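PDB 4E9X: multicopper oxidase from Uncultured bacterium, which probably oxidises substrates at a mononuclear copper and passes the electrons to a copper cluster that reduces dioxygen to water, as in other multicopper oxidases. Local coordinates for residues V259-G262 with G263-P266; F308-D311 with G312-G315. All blocks are in the same frame, centred on the assembly; numbering follows the deposited sequence.

Contact 1 of 2, residues V259-G262 with G263-P266; sequences VTAG and GKHP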
ATOM      1  N   VAL A 259     -12.978   4.249  -8.852  1.00 11.16           N
ATOM      2  CA  VAL A 259     -13.899   5.324  -9.277  1.00 11.67           C
ATOM      3  C   VAL A 259     -14.903   4.754 -10.269  1.00 11.40           C
ATOM      4  O   VAL A 259     -15.256   5.268 -11.323  1.00 14.97           O
ATOM      5  CB  VAL A 259     -13.173   6.550  -9.834  1.00 13.42           C
ATOM      6  CG1 VAL A 259     -12.463   7.226  -8.629  1.00 16.97           C
ATOM      7  CG2 VAL A 259     -12.201   6.239 -10.905  1.00 16.09           C
ATOM      8  N   THR A 260     -15.436   3.613  -9.857  1.00 12.05           N
ATOM      9  CA  THR A 260     -16.499   2.940 -10.598  1.00 11.97           C
ATOM     10  C   THR A 260     -17.580   2.538  -9.590  1.00 12.11           C
ATOM     11  O   THR A 260     -17.358   2.539  -8.368  1.00 12.70           O
ATOM     12  CB  THR A 260     -15.997   1.697 -11.365  1.00 12.81           C
ATOM     13  OG1 THR A 260     -15.579   0.653 -10.433  1.00 13.53           O
ATOM     14  CG2 THR A 260     -14.825   2.002 -12.288  1.00 13.90           C
ATOM     15  N   ALA A 261     -18.742   2.128 -10.130  1.00 12.11           N
ATOM     16  CA  ALA A 261     -19.840   1.671  -9.284  1.00 11.48           C
ATOM     17  C   ALA A 261     -20.509   0.564 -10.062  1.00 12.16           C
ATOM     18  O   ALA A 261     -21.114   0.849 -11.109  1.00 13.74           O
ATOM     19  CB  ALA A 261     -20.827   2.803  -9.051  1.00 13.15           C
ATOM     20  N   GLY A 262     -20.401  -0.689  -9.647  1.00 12.93           N
ATOM     21  CA  GLY A 262     -21.052  -1.737 -10.469  1.00 15.52           C
ATOM     22  C   GLY A 262     -20.501  -1.826 -11.868  1.00 15.93           C
ATOM     23  O   GLY A 262     -21.275  -2.211 -12.776  1.00 20.62           O
ATOM     24  N   GLY A 263     -19.233  -1.492 -12.057  1.00 14.01           N
ATOM     25  CA  GLY A 263     -18.588  -1.540 -13.365  1.00 15.46           C
ATOM     26  C   GLY A 263     -18.847  -0.291 -14.189  1.00 16.76           C
ATOM     27  O   GLY A 263     -18.366  -0.197 -15.329  1.00 18.68           O
ATOM     28  N   LYS A 264     -19.594   0.686 -13.693  1.00 17.18           N
ATOM     29  CA  LYS A 264     -19.842   1.954 -14.416  1.00 16.81           C
ATOM     30  C   LYS A 264     -19.094   3.129 -13.806  1.00 14.67           C
ATOM     31  O   LYS A 264     -18.740   3.127 -12.647  1.00 18.60           O
ATOM     32  CB  LYS A 264     -21.350   2.234 -14.471  1.00 23.35           C
ATOM     33  CG  LYS A 264     -22.305   1.070 -14.424  1.00 26.37           C
ATOM     34  CD  LYS A 264     -23.663   1.378 -13.793  1.00 38.65           C
ATOM     35  CE  LYS A 264     -23.610   1.931 -12.369  1.00 47.22           C
ATOM     36  NZ  LYS A 264     -24.036   0.986 -11.300  1.00 36.62           N
ATOM     37  N   HIS A 265     -18.799   4.194 -14.568  1.00 19.51           N
ATOM     38  CA  HIS A 265     -17.970   5.314 -14.097  1.00 17.16           C
ATOM     39  C   HIS A 265     -18.807   6.519 -14.476  1.00 16.57           C
ATOM     40  O   HIS A 265     -19.470   6.551 -15.544  1.00 18.15           O
ATOM     41  CB  HIS A 265     -16.542   5.399 -14.670  1.00 19.76           C
ATOM     42  CG  HIS A 265     -15.733   6.677 -14.490  1.00 26.18           C
ATOM     43  ND1 HIS A 265     -14.803   6.875 -13.462  1.00 29.06           N
ATOM     44  CD2 HIS A 265     -15.658   7.862 -15.187  1.00 25.67           C
ATOM     45  CE1 HIS A 265     -14.228   8.070 -13.502  1.00 27.43           C
ATOM     46  NE2 HIS A 265     -14.720   8.698 -14.544  1.00 30.14           N
ATOM     47  N   PRO A 266     -18.806   7.559 -13.647  1.00 15.54           N
ATOM     48  CA  PRO A 266     -18.063   7.702 -12.414  1.00 15.84           C
ATOM     49  C   PRO A 266     -18.869   7.163 -11.237  1.00 18.97           C
ATOM     50  O   PRO A 266     -20.074   6.997 -11.309  1.00 19.14           O
ATOM     51  CB  PRO A 266     -17.907   9.206 -12.251  1.00 20.71           C
ATOM     52  CG  PRO A 266     -19.092   9.781 -12.916  1.00 23.45           C
ATOM     53  CD  PRO A 266     -19.584   8.789 -13.967  1.00 21.86           C
TER
HETATM   54  O   HOH W   1     -17.199  -1.407 -10.122  1.00 12.99           O
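Ala261 and Lys264 pair their backbones in both directions across a type I' beta turn, a hairpin-like reversal closed by a single antiparallel bridge in the loop between strands 248-253 and 270-275. Ala261 N gives a hydrogen bond to Lys264 O at 2.7 Å, and Lys264 N returns one to Ala261 O at 3.0 Å. Gly262 and Gly263 occupy the two central positions with positive phi, a backbone shape that glycine adopts readily. The close-packed side lies along Val259, Thr260 and His265. The imidazole reaches back with CG anti to its backbone N (chi1 166°), and His265 ND1 donates to Val259 O at 2.7 Å, in the carbonyl plane but 21° out of the ring plane. Val259 CG2 lies at the ring edge, 3.7 Å from His265 ND1, while Pro266, after a cis peptide bond, covers one face with CB. Val259 packs on Val109, and Thr260 and His265 on Asn110, of the second subunit. Replacing His265 with an alanine would probably leave Val259 O without this donor and open a gap beside Val259 CG2 and the neighbouring chain. A water donates to Thr260 OG1, itself bonded to Thr257 O, and accepts from Gly263 N. The solvent side is looser: the exposed Lys264 chain bends back for a weak bond from NZ to Ala261 O. The short bond to a carbonyl, which can only accept, implies that His265 ND1 probably carries the proton.

Contact 2 of 2, residues F308-D311 with G312-G315; sequences FDHD and GFKG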
ATOM      1  N   PHE A 308     -22.595  11.894  18.827  1.00 10.28           N
ATOM      2  CA  PHE A 308     -23.432  12.572  17.866  1.00 10.36           C
ATOM      3  C   PHE A 308     -23.869  11.636  16.762  1.00  8.88           C
ATOM      4  O   PHE A 308     -23.054  11.077  16.022  1.00 10.61           O
ATOM      5  CB  PHE A 308     -22.680  13.767  17.188  1.00 10.89           C
ATOM      6  CG  PHE A 308     -22.220  14.783  18.196  1.00 11.61           C
ATOM      7  CD1 PHE A 308     -22.989  15.926  18.394  1.00 13.44           C
ATOM      8  CD2 PHE A 308     -21.049  14.579  18.913  1.00 11.90           C
ATOM      9  CE1 PHE A 308     -22.603  16.875  19.323  1.00 13.41           C
ATOM     10  CE2 PHE A 308     -20.713  15.528  19.870  1.00 14.17           C
ATOM     11  CZ  PHE A 308     -21.472  16.678  20.060  1.00 15.67           C
ATOM     12  N   ASP A 309     -25.190  11.471  16.672  1.00  8.81           N
ATOM     13  CA  ASP A 309     -25.800  10.794  15.522  1.00  9.32           C
ATOM     14  C   ASP A 309     -25.875  11.761  14.341  1.00  8.75           C
ATOM     15  O   ASP A 309     -25.699  12.984  14.498  1.00 10.22           O
ATOM     16  CB  ASP A 309     -27.206  10.266  15.796  1.00 10.21           C
ATOM     17  CG  ASP A 309     -27.299   9.103  16.761  1.00 12.00           C
ATOM     18  OD1 ASP A 309     -26.289   8.647  17.292  1.00 14.86           O
ATOM     19  OD2 ASP A 309     -28.461   8.669  17.033  1.00 18.74           O
ATOM     20  N   HIS A 310     -26.121  11.222  13.161  1.00  8.63           N
ATOM     21  CA  HIS A 310     -26.317  12.089  12.023  1.00  9.35           C
ATOM     22  C   HIS A 310     -27.344  11.428  11.102  1.00  9.65           C
ATOM     23  O   HIS A 310     -27.149  10.296  10.605  1.00 10.10           O
ATOM     24  CB  HIS A 310     -25.020  12.348  11.253  1.00 10.45           C
ATOM     25  CG  HIS A 310     -25.262  13.171  10.009  1.00  9.20           C
ATOM     26  ND1 HIS A 310     -26.075  14.291  10.042  1.00 10.75           N
ATOM     27  CD2 HIS A 310     -24.756  13.018   8.766  1.00  9.23           C
ATOM     28  CE1 HIS A 310     -26.067  14.800   8.801  1.00  9.72           C
ATOM     29  NE2 HIS A 310     -25.301  14.045   8.016  1.00  9.87           N
ATOM     30  N   ASP A 311     -28.456  12.157  10.855  1.00  9.23           N
ATOM     31  CA  ASP A 311     -29.505  11.520  10.077  1.00  9.57           C
ATOM     32  C   ASP A 311     -29.117  11.322   8.628  1.00  9.31           C
ATOM     33  O   ASP A 311     -29.691  10.459   7.981  1.00 11.50           O
ATOM     34  CB  ASP A 311     -30.834  12.295  10.175  1.00 10.95           C
ATOM     35  CG  ASP A 311     -30.761  13.762   9.853  1.00 11.83           C
ATOM     36  OD1 ASP A 311     -29.798  14.183   9.156  1.00 14.35           O
ATOM     37  OD2 ASP A 311     -31.628  14.526  10.357  1.00 11.34           O
ATOM     38  N   GLY A 312     -28.118  12.018   8.074  1.00  9.65           N
ATOM     39  CA  GLY A 312     -27.701  11.738   6.686  1.00 10.79           C
ATOM     40  C   GLY A 312     -27.073  10.377   6.571  1.00 10.45           C
ATOM     41  O   GLY A 312     -26.908   9.885   5.455  1.00 17.70           O
ATOM     42  N   PHE A 313     -26.695   9.764   7.699  1.00  8.77           N
ATOM     43  CA  PHE A 313     -26.061   8.430   7.672  1.00  9.78           C
ATOM     44  C   PHE A 313     -27.034   7.344   8.091  1.00  9.89           C
ATOM     45  O   PHE A 313     -26.650   6.156   8.106  1.00 10.29           O
ATOM     46  CB  PHE A 313     -24.895   8.417   8.668  1.00 10.42           C
ATOM     47  CG  PHE A 313     -23.775   9.398   8.326  1.00  8.65           C
ATOM     48  CD1 PHE A 313     -23.530   9.807   7.041  1.00  8.99           C
ATOM     49  CD2 PHE A 313     -22.961   9.840   9.357  1.00  9.23           C
ATOM     50  CE1 PHE A 313     -22.451  10.655   6.818  1.00  9.82           C
ATOM     51  CE2 PHE A 313     -21.884  10.701   9.128  1.00  9.76           C
ATOM     52  CZ  PHE A 313     -21.611  11.101   7.810  1.00  9.11           C
ATOM     53  N   LYS A 314     -28.268   7.672   8.457  1.00  9.46           N
ATOM     54  CA  LYS A 314     -29.209   6.661   8.945  1.00 10.48           C
ATOM     55  C   LYS A 314     -29.801   5.767   7.857  1.00 11.39           C
ATOM     56  O   LYS A 314     -30.076   6.248   6.746  1.00 14.16           O
ATOM     57  CB  LYS A 314     -30.396   7.351   9.652  1.00 11.28           C
ATOM     58  CG  LYS A 314     -29.955   7.872  11.034  1.00 12.71           C
ATOM     59  CD  LYS A 314     -31.143   8.698  11.528  1.00 17.80           C
ATOM     60  CE  LYS A 314     -30.970   9.352  12.850  1.00 19.95           C
ATOM     61  NZ  LYS A 314     -31.125   8.282  13.849  1.00 22.41           N
ATOM     62  N   GLY A 315     -29.965   4.469   8.190  1.00 11.82           N
ATOM     63  CA  GLY A 315     -30.611   3.559   7.235  1.00 12.84           C
ATOM     64  C   GLY A 315     -32.063   3.351   7.657  1.00 12.98           C
ATOM     65  O   GLY A 315     -32.585   3.900   8.635  1.00 14.40           O
TER
HETATM   66  O   HOH W   2     -30.416  10.057  16.038  1.00 25.10           O
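Phe313 N donates to His310 O at 3.0 Å, and Lys314 N to Asp311 O at 3.2 Å, successive i to i+3 bonds that mark a short 3-10 turn between strands 306-308 and 316-317. Charge is handled through solvent farther out: a water gives a hydrogen bond to Asp309 OD2 at 2.6 Å and accepts one from Lys314 NZ, whereas the two charged atoms are too far apart for a salt bridge. The other carboxylate oxygen, Asp309 OD1, is bonded to Asn29. The lysine's methylenes run alongside Asp311, with Lys314 CD 3.9 Å from Asp311 CB. Packed against the turn is an aromatic T-shaped stack. A fully extended first torsion (chi1 176°) swings the His310 ring so that its edge meets the face of Phe313, the planes 89° apart and the ring centroids separated by 4.7 Å. His310 NE2 is hydrogen-bonded to Asp292 OD2, which probably helps fix the ring's rotation, and Tyr297 makes another edge-to-face pair with Phe313. Gly312 CA packs over the imidazole face in a CH-pi contact, where a side chain would collide with NE2. At the centre of the stack, His310 CD2 sits 3.5 Å above the plane of the Phe313 ring.

Overall arrangement
The two contacts are both local, set in series along the chain, in different loops. Their centres lie 25 Å apart and their nearest atoms about 17 Å, so they do not touch. Contact 1 is the peripheral one, its centre about 21 Å from the centre of the chain, yet it lies close to a metal: the Val259 side chain is about 8 Å from a bound copper, and the loop meets a second subunit. Contact 2, its centre about 12 Å from the chain centre, has no other subunit of the assembly against it and joins the C-terminal strands to the loop holding Asn29 and Gln31.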